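Local coordinates for protein adenine Deaminase (Enterococcus faecalis, PDB 2ICS) that binds two zinc ions as a metallo-dependent hydrolase and deacetylates acetyl-(R)-mandelate in vitro, though with very low efficiency, at residues D207-F213 with V240-G245; W56-H60 with P311-F315; S268-D272 with V283-T289. One frame throughout, in Å; residues are numbered along the deposited sequence.

Contact 1 of 3, residues D207-F213 with V240-G245. With ZN (zinc ion), chain C.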
# COMPACT_ATOMS: atom_id res chain seq x y z
N ASP A 207 -0.20 7.13 12.46
CA ASP A 207 0.14 7.92 11.29
C ASP A 207 1.06 7.05 10.45
O ASP A 207 1.96 6.39 10.98
CB ASP A 207 0.86 9.22 11.69
CG ASP A 207 -0.07 10.22 12.38
OD1 ASP A 207 -1.27 10.24 12.06
OD2 ASP A 207 0.42 11.00 13.23
N VAL A 208 0.84 7.05 9.14
CA VAL A 208 1.63 6.22 8.25
C VAL A 208 2.77 6.98 7.59
O VAL A 208 2.56 7.98 6.90
CB VAL A 208 0.73 5.60 7.15
CG1 VAL A 208 1.54 4.65 6.28
CG2 VAL A 208 -0.45 4.86 7.79
N LEU A 209 3.99 6.51 7.82
CA LEU A 209 5.19 7.11 7.25
C LEU A 209 5.54 6.31 6.00
O LEU A 209 6.04 5.19 6.11
CB LEU A 209 6.34 7.02 8.24
CG LEU A 209 7.70 7.56 7.78
CD1 LEU A 209 7.64 9.07 7.81
CD2 LEU A 209 8.82 7.04 8.67
N THR A 210 5.28 6.85 4.81
CA THR A 210 5.59 6.11 3.59
C THR A 210 7.00 6.50 3.09
O THR A 210 7.55 7.52 3.51
CB THR A 210 4.48 6.33 2.51
OG1 THR A 210 4.59 5.32 1.50
CG2 THR A 210 4.58 7.71 1.90
N HIS A 211 7.58 5.66 2.23
CA HIS A 211 8.94 5.87 1.72
C HIS A 211 9.91 5.67 2.88
O HIS A 211 11.02 6.21 2.88
CB HIS A 211 9.13 7.28 1.16
CG HIS A 211 8.17 7.66 0.08
ND1 HIS A 211 7.71 6.78 -0.88
CD2 HIS A 211 7.62 8.86 -0.22
CE1 HIS A 211 6.92 7.47 -1.71
NE2 HIS A 211 6.84 8.73 -1.35
N CYS A 212 9.50 4.88 3.87
CA CYS A 212 10.30 4.65 5.06
C CYS A 212 11.76 4.24 4.87
O CYS A 212 12.62 4.63 5.66
CB CYS A 212 9.60 3.65 5.98
SG CYS A 212 9.47 1.95 5.36
N PHE A 213 12.06 3.46 3.83
CA PHE A 213 13.44 3.05 3.61
C PHE A 213 14.09 3.74 2.42
O PHE A 213 14.86 3.12 1.68
CB PHE A 213 13.54 1.52 3.43
CG PHE A 213 13.12 0.73 4.64
CD1 PHE A 213 13.25 1.26 5.93
CD2 PHE A 213 12.61 -0.56 4.50
CE1 PHE A 213 12.88 0.51 7.05
CE2 PHE A 213 12.23 -1.31 5.61
CZ PHE A 213 12.36 -0.78 6.89
N VAL A 240 4.54 4.78 14.99
CA VAL A 240 4.39 5.37 13.66
C VAL A 240 4.53 4.21 12.68
O VAL A 240 5.51 3.46 12.74
CB VAL A 240 5.48 6.43 13.38
CG1 VAL A 240 5.29 7.02 11.98
CG2 VAL A 240 5.43 7.54 14.43
N VAL A 241 3.56 4.05 11.79
CA VAL A 241 3.57 2.94 10.83
C VAL A 241 4.49 3.17 9.62
O VAL A 241 4.25 4.06 8.80
CB VAL A 241 2.14 2.66 10.33
CG1 VAL A 241 2.12 1.43 9.42
CG2 VAL A 241 1.21 2.46 11.52
N PHE A 242 5.54 2.36 9.52
CA PHE A 242 6.49 2.46 8.42
C PHE A 242 5.97 1.74 7.18
O PHE A 242 5.80 0.52 7.18
CB PHE A 242 7.84 1.88 8.84
CG PHE A 242 8.67 2.80 9.71
CD1 PHE A 242 8.07 3.60 10.68
CD2 PHE A 242 10.05 2.83 9.59
CE1 PHE A 242 8.83 4.43 11.50
CE2 PHE A 242 10.83 3.65 10.41
CZ PHE A 242 10.22 4.45 11.37
N ASP A 243 5.72 2.51 6.12
CA ASP A 243 5.21 1.97 4.86
C ASP A 243 6.29 2.12 3.80
O ASP A 243 6.91 3.18 3.69
CB ASP A 243 3.95 2.76 4.47
CG ASP A 243 3.30 2.26 3.20
OD1 ASP A 243 2.69 1.17 3.20
OD2 ASP A 243 3.40 2.98 2.18
N ILE A 244 6.52 1.07 3.02
CA ILE A 244 7.55 1.08 1.98
C ILE A 244 7.39 2.15 0.88
O ILE A 244 8.29 2.96 0.68
CB ILE A 244 7.67 -0.30 1.28
CG1 ILE A 244 8.14 -1.36 2.28
CG2 ILE A 244 8.66 -0.23 0.12
CD1 ILE A 244 9.55 -1.13 2.81
N GLY A 245 6.26 2.14 0.17
CA GLY A 245 6.05 3.11 -0.90
C GLY A 245 7.27 3.19 -1.81
O GLY A 245 7.79 4.27 -2.07
ZN ZN C . 5.63 10.25 -2.37
O HOH W 1 11.07 2.57 1.30
O HOH W 2 5.17 8.66 -3.87
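Two hydroxyls grip Asp-243 OD2. Thr-210 OG1 donates to Asp-243 OD2 at 2.7 Å, meeting the lone pair turned away from OD1, and Ser-270 OG is its partner outside the two segments. Asp-243 and Thr-210 lie side by side on neighbouring parallel strands of the zinc hydrolase TIM barrel. The Thr-210 hydroxyl stands opposite its own backbone N (chi1 -163°), which aims it at the carboxylate; the same OG1 is hydrogen-bonded to the zinc ligand His-60. The strands are zipped by the backbone, Leu-209 N giving to Val-241 O at 2.7 Å and Asp-243 N to Leu-209 O at 2.7 Å. On the other face of the sheet, Leu-209 CD2 sits over the Phe-242 ring in a CH-pi contact, 3.9 Å from the ring centroid. Past the strands, Cys-212 N donates to Asp-243 O at 3.1 Å, and a water bridges Phe-213 N and Ile-244 O. The His-211 ring is steered by Gly-245: His-211 ND1 donates to Gly-245 O at 2.8 Å, within the ring plane and on a carbonyl lone pair. This fixes the ring's rotation and presents His-211 NE2, which binds the second zinc, shared with His-188, at 2.2 Å.

Contact 2 of 3, residues W56-H60 with P311-F315. With ZN (zinc ion), chain B.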
# COMPACT_ATOMS: atom_id res chain seq x y z
N TRP A 56 -4.48 -9.33 -1.84
CA TRP A 56 -3.38 -8.40 -1.57
C TRP A 56 -3.86 -6.96 -1.69
O TRP A 56 -4.71 -6.65 -2.52
CB TRP A 56 -2.22 -8.65 -2.54
CG TRP A 56 -1.62 -10.03 -2.45
CD1 TRP A 56 -1.81 -10.95 -1.46
CD2 TRP A 56 -0.70 -10.62 -3.38
NE1 TRP A 56 -1.06 -12.08 -1.72
CE2 TRP A 56 -0.37 -11.90 -2.89
CE3 TRP A 56 -0.12 -10.18 -4.59
CZ2 TRP A 56 0.51 -12.76 -3.56
CZ3 TRP A 56 0.76 -11.04 -5.26
CH2 TRP A 56 1.06 -12.32 -4.74
N ILE A 57 -3.30 -6.09 -0.85
CA ILE A 57 -3.66 -4.68 -0.82
C ILE A 57 -2.43 -3.78 -0.93
O ILE A 57 -1.49 -3.91 -0.13
CB ILE A 57 -4.39 -4.33 0.52
CG1 ILE A 57 -5.63 -5.20 0.70
CG2 ILE A 57 -4.78 -2.86 0.53
CD1 ILE A 57 -6.27 -5.09 2.10
N ASP A 58 -2.44 -2.87 -1.90
CA ASP A 58 -1.34 -1.94 -2.11
C ASP A 58 -1.82 -0.58 -1.61
O ASP A 58 -2.54 0.11 -2.31
CB ASP A 58 -1.02 -1.84 -3.60
CG ASP A 58 0.33 -1.21 -3.88
OD1 ASP A 58 0.84 -0.47 -3.00
OD2 ASP A 58 0.88 -1.45 -4.98
N ASP A 59 -1.41 -0.18 -0.40
CA ASP A 59 -1.88 1.09 0.15
C ASP A 59 -1.16 2.37 -0.28
O ASP A 59 -1.32 3.41 0.35
CB ASP A 59 -1.97 1.03 1.69
CG ASP A 59 -0.61 0.99 2.36
OD1 ASP A 59 0.41 1.30 1.70
OD2 ASP A 59 -0.57 0.67 3.57
N HIS A 60 -0.35 2.30 -1.33
CA HIS A 60 0.28 3.51 -1.83
C HIS A 60 0.36 3.36 -3.34
O HIS A 60 1.27 2.73 -3.88
CB HIS A 60 1.66 3.76 -1.24
CG HIS A 60 2.23 5.10 -1.61
ND1 HIS A 60 3.10 5.82 -0.83
CD2 HIS A 60 2.04 5.84 -2.74
CE1 HIS A 60 3.42 6.95 -1.49
NE2 HIS A 60 2.79 7.01 -2.65
N PRO A 311 -1.96 -3.36 5.82
CA PRO A 311 -2.58 -2.24 5.11
C PRO A 311 -4.07 -2.11 5.45
O PRO A 311 -4.59 -1.01 5.59
CB PRO A 311 -2.34 -2.56 3.63
CG PRO A 311 -2.14 -4.06 3.62
CD PRO A 311 -1.34 -4.30 4.87
N ALA A 312 -4.75 -3.25 5.59
CA ALA A 312 -6.17 -3.26 5.94
C ALA A 312 -6.37 -2.53 7.27
O ALA A 312 -7.31 -1.75 7.43
CB ALA A 312 -6.68 -4.70 6.04
N GLU A 313 -5.46 -2.77 8.21
CA GLU A 313 -5.52 -2.11 9.52
C GLU A 313 -5.08 -0.65 9.47
O GLU A 313 -5.66 0.20 10.14
CB GLU A 313 -4.65 -2.85 10.53
CG GLU A 313 -5.32 -4.06 11.16
CD GLU A 313 -4.38 -4.83 12.07
OE1 GLU A 313 -3.47 -4.19 12.65
OE2 GLU A 313 -4.55 -6.05 12.22
N ASN A 314 -4.05 -0.35 8.67
CA ASN A 314 -3.57 1.03 8.57
C ASN A 314 -4.68 2.00 8.19
O ASN A 314 -4.74 3.11 8.70
CB ASN A 314 -2.46 1.16 7.52
CG ASN A 314 -1.20 0.41 7.89
OD1 ASN A 314 -1.00 0.02 9.05
ND2 ASN A 314 -0.31 0.22 6.90
N PHE A 315 -5.56 1.56 7.29
CA PHE A 315 -6.64 2.41 6.82
C PHE A 315 -8.06 1.96 7.14
O PHE A 315 -9.01 2.34 6.47
CB PHE A 315 -6.46 2.62 5.31
CG PHE A 315 -5.20 3.35 4.98
CD1 PHE A 315 -5.12 4.73 5.16
CD2 PHE A 315 -4.06 2.66 4.58
CE1 PHE A 315 -3.93 5.41 4.95
CE2 PHE A 315 -2.86 3.33 4.37
CZ PHE A 315 -2.79 4.71 4.56
ZN ZN B . 3.22 8.43 -4.32
O HOH W 2 5.17 8.66 -3.87
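Asp-59, Ile-57 and Pro-311 bury the most surface where strand 51-61 meets the last turn of helix 309-314. Ile-57 crosses the proline ring at a slant: its CB lies 3.8 Å from Pro-311 CG, while its CG2 branch approaches Pro-311 CB at 4.0 Å. The other branch runs on in an extended chain (chi2 170°), which carries Ile-57 CD1 past the proline to within 4.0 Å of Ala-312 CB. Asp-59, two residues on, also points toward the helix. Its CG is wedged between the backbone N and the carbonyl carbon (chi1 71°), and OD2 is thereby set among three side chains. Pro-311 CB lies 3.7 Å from Asp-59 OD2, and Asn-314 ND2 gives Asp-59 OD2 a weak hydrogen bond at 3.4 Å, the amide having a second weak partner in Ser-268 OG. Phe-315, the first residue to leave the helix, brings its ring edge to the same oxygen: Phe-315 CE2 is 3.6 Å from Asp-59 OD2, which lies in the ring plane, and the carboxylate stands nearly perpendicular to that ring. Strand 51-61 is the first strand of the TIM barrel and leads into the HxH motif of the amidohydrolases, His-60 and His-62, at and just past its C-terminal end. Phe-315 also touches Ile-87 and Met-186, so its ring packs against side chains of two other barrel strands. The chain turns a corner at Asp-59 and His-60, where His-60 N makes a weak bond to Asp-58 OD1. From this corner the His-60 imidazole leads away from the helix, and His-60 NE2 binds a zinc at 2.2 Å; His-62, Asp-272 and the carboxylated Lys-154 are further ligands of that ion.

Contact 3 of 3, residues S268-D272 with V283-T289. With ZN (zinc ion), chain B.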
# COMPACT_ATOMS: atom_id res chain seq x y z
N SER A 268 4.13 -2.24 6.57
CA SER A 268 3.40 -2.55 5.35
C SER A 268 4.27 -2.32 4.12
O SER A 268 5.12 -1.42 4.09
CB SER A 268 2.12 -1.72 5.26
OG SER A 268 2.37 -0.33 5.43
N ILE A 269 4.02 -3.14 3.10
CA ILE A 269 4.75 -3.07 1.85
C ILE A 269 3.84 -2.50 0.76
O ILE A 269 2.74 -3.00 0.54
CB ILE A 269 5.24 -4.48 1.46
CG1 ILE A 269 6.26 -4.97 2.49
CG2 ILE A 269 5.86 -4.48 0.06
CD1 ILE A 269 6.65 -6.41 2.30
N SER A 270 4.31 -1.44 0.11
CA SER A 270 3.56 -0.79 -0.96
C SER A 270 4.51 -0.40 -2.08
O SER A 270 5.73 -0.36 -1.89
CB SER A 270 2.82 0.44 -0.43
OG SER A 270 3.71 1.36 0.16
N THR A 271 3.95 -0.06 -3.23
CA THR A 271 4.73 0.25 -4.42
C THR A 271 4.97 1.70 -4.84
O THR A 271 6.00 1.98 -5.46
CB THR A 271 4.10 -0.41 -5.64
OG1 THR A 271 2.78 0.12 -5.82
CG2 THR A 271 4.02 -1.93 -5.45
N ASP A 272 4.04 2.59 -4.52
CA ASP A 272 4.10 3.98 -4.98
C ASP A 272 4.28 3.88 -6.49
O ASP A 272 5.09 4.57 -7.10
CB ASP A 272 5.26 4.76 -4.38
CG ASP A 272 5.32 6.18 -4.93
OD1 ASP A 272 4.25 6.72 -5.30
OD2 ASP A 272 6.41 6.78 -4.98
N VAL A 283 10.05 -0.29 -9.99
CA VAL A 283 8.95 -1.00 -9.33
C VAL A 283 8.01 -1.46 -10.42
O VAL A 283 7.30 -0.65 -11.02
CB VAL A 283 8.18 -0.08 -8.35
CG1 VAL A 283 8.18 1.32 -8.86
CG2 VAL A 283 6.74 -0.57 -8.17
N TYR A 284 7.98 -2.75 -10.69
CA TYR A 284 7.12 -3.25 -11.75
C TYR A 284 5.72 -3.62 -11.28
O TYR A 284 4.75 -3.47 -12.02
CB TYR A 284 7.78 -4.45 -12.42
CG TYR A 284 9.09 -4.12 -13.09
CD1 TYR A 284 10.28 -4.07 -12.36
CD2 TYR A 284 9.15 -3.85 -14.46
CE1 TYR A 284 11.50 -3.76 -12.98
CE2 TYR A 284 10.35 -3.54 -15.09
CZ TYR A 284 11.52 -3.50 -14.35
OH TYR A 284 12.70 -3.19 -15.00
N ASP A 285 5.63 -4.10 -10.04
CA ASP A 285 4.37 -4.50 -9.44
C ASP A 285 4.57 -4.82 -7.96
O ASP A 285 5.69 -4.73 -7.45
CB ASP A 285 3.79 -5.71 -10.20
CG ASP A 285 4.80 -6.82 -10.39
OD1 ASP A 285 4.65 -7.60 -11.35
OD2 ASP A 285 5.74 -6.93 -9.58
N LEU A 286 3.50 -5.17 -7.26
CA LEU A 286 3.62 -5.46 -5.83
C LEU A 286 4.46 -6.72 -5.59
O LEU A 286 5.33 -6.73 -4.73
CB LEU A 286 2.23 -5.62 -5.21
CG LEU A 286 2.17 -5.76 -3.69
CD1 LEU A 286 2.65 -4.48 -3.01
CD2 LEU A 286 0.75 -6.09 -3.28
N ALA A 287 4.19 -7.77 -6.37
CA ALA A 287 4.93 -9.03 -6.27
C ALA A 287 6.44 -8.79 -6.28
O ALA A 287 7.17 -9.37 -5.47
CB ALA A 287 4.54 -9.95 -7.44
N THR A 288 6.89 -7.93 -7.19
CA THR A 288 8.31 -7.60 -7.32
C THR A 288 8.82 -6.86 -6.09
O THR A 288 9.98 -7.03 -5.69
CB THR A 288 8.54 -6.72 -8.57
OG1 THR A 288 8.15 -7.45 -9.74
CG2 THR A 288 10.01 -6.34 -8.71
N THR A 289 7.97 -6.04 -5.49
CA THR A 289 8.35 -5.30 -4.30
C THR A 289 8.44 -6.30 -3.14
O THR A 289 9.32 -6.20 -2.29
CB THR A 289 7.31 -4.21 -3.98
OG1 THR A 289 7.09 -3.41 -5.15
CG2 THR A 289 7.81 -3.31 -2.86
ZN ZN B . 3.22 8.43 -4.32
O HOH W 2 5.17 8.66 -3.87
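Thr-271 passes closest to the start of helix 286-296 at Leu-286, their CA atoms 6.0 Å apart, as the irregular run 268-272 goes by the first helical turn without a hydrogen bond between the two segments. Thr-271 carries the contact through its methyl. Thr-271 CG2, opposite its own carbonyl carbon, packs on the helix start, 3.4 Å from Thr-289 OG1 and 3.6 Å from Leu-286 CA. Leu-286 CD1 curls back to the same methyl, 3.8 Å from Thr-271 CG2, and also rests against the Ile-269 carbonyl oxygen. From the preceding loop Val-283 closes over Thr-271, its CG2 lying 3.7 Å from Thr-271 CB. The hydroxyl branch is held separately: with chi1 at 62°, OG1 lies between the backbone N and the carbonyl carbon and hydrogen-bonds Asp-58 OD2 on strand 51-61. Segment 268-272 takes the place of the eighth strand of the TIM barrel, since Ser-268 pairs through its backbone with Phe-242 and Ile-244 on one flank and Asp-272 with His-60 on the other. Two residues before Thr-271, Ile-269 and Thr-289 slide past each other in opposite directions, their CG2 methyls 3.7 Å apart, and the Thr-289 methyl also touches Ser-270 O. The helix start that receives these groups is fixed by Asp-285 at the N-cap: Asp-285 OD2 accepts from Thr-288 N at 2.8 Å, met almost end-on. At the other end of the run, Asp-272 adopts a left-handed backbone conformation with positive phi and directs its carboxylate away from the helix. Asp-272 CG lies opposite the backbone N (chi1 178°), and Asp-272 OD1 binds the zinc at 2.2 Å.

All three contacts are buried in one barrel, and each delivers a metal ligand. Contact 1 joins strand to strand and relies on backbone and carboxylate hydrogen bonds; contacts 2 and 3 set helix ends against barrel segments. Contact 3 is almost wholly apolar across the segments, while contact 2 mixes Ile-57 and Pro-311 packing with a buried carboxylate and one weak bond. Contacts 2 and 3 serve the same zinc, while His-211 of contact 1 binds the other; one water touches both ions. Ser-270 OG of contact 3 also reaches Gly-245 N of contact 1. Between contacts 1 and 2, Asp-243 OD1 lies only 2.7 Å from Asp-59 OD1, a closeness that would probably favour a proton between them.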